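Long-range contact in protein yciO (Escherichia coli, PDB 1K7J), which is of unknown function but belongs to the SUA5 family and probably binds double-stranded RNA: residues G28-P33 and V168-I172. Numbering follows the deposited sequence.
Sequences GVIVYP and VDLII
Val31 packs over Val168 and Ile171, its CG2 4.1 Å from Val168 CG1 and its CB 4.1 Å from Ile171 CG1, where two parallel neighbours meet in the mixed sheet of this YrdC-like fold. The axes of strands 30-33 and 170-172 come within 4.6 Å, their directions 7° apart, Ile30 paired with Leu170 and Val31 with Ile171. The parallel ladder shows in Val31, whose N donates to Leu170 O at 2.8 Å while its O accepts from Ile172 N at 2.9 Å. Beta-branched Ile30, Val31, Ile171 and Ile172 suit these extended backbones. On the Ile30 and Leu170 face, Ile30 CG2 lies 3.8 Å from Leu170 CB, and helix 14-25 covers both. Val29 and Val168 pack under helix 47-57 instead. Ahead of its strand, Asp169 leaves the extended form (phi/psi -94/-24); its N binds Val29 O at 2.8 Å. With chi1 in m, its carboxylate, also salt-bridged to Arg52, reaches Gly28, where a CB would crowd OD2: Asp169 OD2 lies 3.1 Å from Gly28 CA and accepts Val29 N at 2.7 Å.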
ATOM      1  N   GLY A  28       9.167  -2.184  12.490  1.00 13.32           N
ATOM      2  CA  GLY A  28       7.850  -1.896  13.027  1.00 12.77           C
ATOM      3  C   GLY A  28       6.735  -1.932  11.999  1.00 12.41           C
ATOM      4  O   GLY A  28       6.975  -1.851  10.790  1.00 12.87           O
ATOM      5  N   VAL A  29       5.507  -2.071  12.484  1.00 11.51           N
ATOM      6  CA  VAL A  29       4.329  -2.090  11.627  1.00 11.35           C
ATOM      7  C   VAL A  29       3.618  -0.765  11.858  1.00 10.97           C
ATOM      8  O   VAL A  29       3.338  -0.393  13.001  1.00 11.10           O
ATOM      9  CB  VAL A  29       3.379  -3.245  11.996  1.00 11.36           C
ATOM     10  CG1 VAL A  29       2.055  -3.084  11.268  1.00 11.47           C
ATOM     11  CG2 VAL A  29       4.018  -4.576  11.632  1.00 11.55           C
ATOM     12  N   ILE A  30       3.327  -0.047  10.779  1.00 10.46           N
ATOM     13  CA  ILE A  30       2.663   1.240  10.913  1.00  9.92           C
ATOM     14  C   ILE A  30       1.383   1.344  10.104  1.00  9.38           C
ATOM     15  O   ILE A  30       1.142   0.565   9.182  1.00  9.12           O
ATOM     16  CB  ILE A  30       3.585   2.404  10.470  1.00  9.82           C
ATOM     17  CG1 ILE A  30       3.703   2.432   8.940  1.00  9.92           C
ATOM     18  CG2 ILE A  30       4.968   2.244  11.096  1.00 10.19           C
ATOM     19  CD1 ILE A  30       4.453   3.641   8.409  1.00 10.39           C
ATOM     20  N   VAL A  31       0.556   2.310  10.484  1.00  9.19           N
ATOM     21  CA  VAL A  31      -0.680   2.597   9.778  1.00  8.70           C
ATOM     22  C   VAL A  31      -0.437   3.997   9.236  1.00  8.40           C
ATOM     23  O   VAL A  31      -0.059   4.903   9.982  1.00  8.34           O
ATOM     24  CB  VAL A  31      -1.903   2.616  10.719  1.00  8.96           C
ATOM     25  CG1 VAL A  31      -3.123   3.161   9.977  1.00  9.04           C
ATOM     26  CG2 VAL A  31      -2.188   1.206  11.223  1.00  9.57           C
ATOM     27  N   TYR A  32      -0.620   4.172   7.935  1.00  8.10           N
ATOM     28  CA  TYR A  32      -0.402   5.478   7.333  1.00  8.01           C
ATOM     29  C   TYR A  32      -1.469   5.805   6.302  1.00  7.63           C
ATOM     30  O   TYR A  32      -2.073   4.916   5.709  1.00  8.14           O
ATOM     31  CB  TYR A  32       0.988   5.549   6.691  1.00  8.07           C
ATOM     32  CG  TYR A  32       1.212   4.611   5.527  1.00  8.76           C
ATOM     33  CD1 TYR A  32       1.442   3.249   5.729  1.00  9.22           C
ATOM     34  CD2 TYR A  32       1.234   5.095   4.221  1.00  9.30           C
ATOM     35  CE1 TYR A  32       1.694   2.391   4.649  1.00  9.66           C
ATOM     36  CE2 TYR A  32       1.483   4.250   3.141  1.00  9.93           C
ATOM     37  CZ  TYR A  32       1.715   2.903   3.361  1.00 10.40           C
ATOM     38  OH  TYR A  32       1.997   2.077   2.291  1.00 10.68           O
ATOM     39  N   PRO A  33      -1.709   7.099   6.068  1.00  7.65           N
ATOM     40  CA  PRO A  33      -2.720   7.524   5.102  1.00  7.51           C
ATOM     41  C   PRO A  33      -2.275   7.461   3.647  1.00  7.51           C
ATOM     42  O   PRO A  33      -1.108   7.687   3.341  1.00  7.52           O
ATOM     43  CB  PRO A  33      -3.004   8.957   5.530  1.00  7.75           C
ATOM     44  CG  PRO A  33      -1.631   9.431   5.944  1.00  7.34           C
ATOM     45  CD  PRO A  33      -1.114   8.261   6.758  1.00  7.92           C
ATOM     46  N   VAL A 168      -0.271  -2.361  16.525  1.00 13.72           N
ATOM     47  CA  VAL A 168       0.683  -1.733  15.618  1.00 12.73           C
ATOM     48  C   VAL A 168       1.640  -0.847  16.407  1.00 12.77           C
ATOM     49  O   VAL A 168       1.380  -0.510  17.562  1.00 12.69           O
ATOM     50  CB  VAL A 168      -0.028  -0.902  14.524  1.00 12.26           C
ATOM     51  CG1 VAL A 168      -0.925  -1.810  13.693  1.00 12.06           C
ATOM     52  CG2 VAL A 168      -0.835   0.220  15.153  1.00 11.88           C
ATOM     53  N   ASP A 169       2.746  -0.467  15.778  1.00 12.36           N
ATOM     54  CA  ASP A 169       3.760   0.337  16.445  1.00 12.45           C
ATOM     55  C   ASP A 169       3.620   1.842  16.247  1.00 11.85           C
ATOM     56  O   ASP A 169       4.087   2.635  17.068  1.00 11.83           O
ATOM     57  CB  ASP A 169       5.136  -0.146  15.994  1.00 13.97           C
ATOM     58  CG  ASP A 169       5.303  -1.641  16.187  1.00 15.05           C
ATOM     59  OD1 ASP A 169       5.088  -2.111  17.327  1.00 17.04           O
ATOM     60  OD2 ASP A 169       5.633  -2.347  15.214  1.00 14.93           O
ATOM     61  N   LEU A 170       2.973   2.235  15.158  1.00 10.73           N
ATOM     62  CA  LEU A 170       2.767   3.644  14.875  1.00 10.26           C
ATOM     63  C   LEU A 170       1.527   3.840  14.033  1.00  9.68           C
ATOM     64  O   LEU A 170       1.238   3.045  13.143  1.00  9.04           O
ATOM     65  CB  LEU A 170       3.963   4.230  14.117  1.00 10.12           C
ATOM     66  CG  LEU A 170       3.756   5.653  13.574  1.00  9.54           C
ATOM     67  CD1 LEU A 170       3.641   6.637  14.732  1.00 10.25           C
ATOM     68  CD2 LEU A 170       4.914   6.034  12.661  1.00  9.92           C
ATOM     69  N   ILE A 171       0.785   4.895  14.342  1.00 10.14           N
ATOM     70  CA  ILE A 171      -0.392   5.252  13.575  1.00  9.64           C
ATOM     71  C   ILE A 171      -0.186   6.712  13.222  1.00  9.40           C
ATOM     72  O   ILE A 171       0.008   7.550  14.104  1.00  8.87           O
ATOM     73  CB  ILE A 171      -1.692   5.112  14.384  1.00 10.07           C
ATOM     74  CG1 ILE A 171      -1.955   3.636  14.691  1.00 10.80           C
ATOM     75  CG2 ILE A 171      -2.857   5.712  13.592  1.00 10.77           C
ATOM     76  CD1 ILE A 171      -3.134   3.395  15.622  1.00 12.69           C
ATOM     77  N   ILE A 172      -0.183   7.006  11.927  1.00  8.62           N
ATOM     78  CA  ILE A 172      -0.016   8.376  11.474  1.00  8.43           C
ATOM     79  C   ILE A 172      -1.381   8.951  11.158  1.00  9.02           C
ATOM     80  O   ILE A 172      -2.073   8.470  10.267  1.00  9.49           O
ATOM     81  CB  ILE A 172       0.857   8.461  10.199  1.00  8.20           C
ATOM     82  CG1 ILE A 172       2.291   8.030  10.514  1.00  8.13           C
ATOM     83  CG2 ILE A 172       0.842   9.883   9.650  1.00  9.12           C
ATOM     84  CD1 ILE A 172       3.184   7.931   9.286  1.00  8.71           C
TER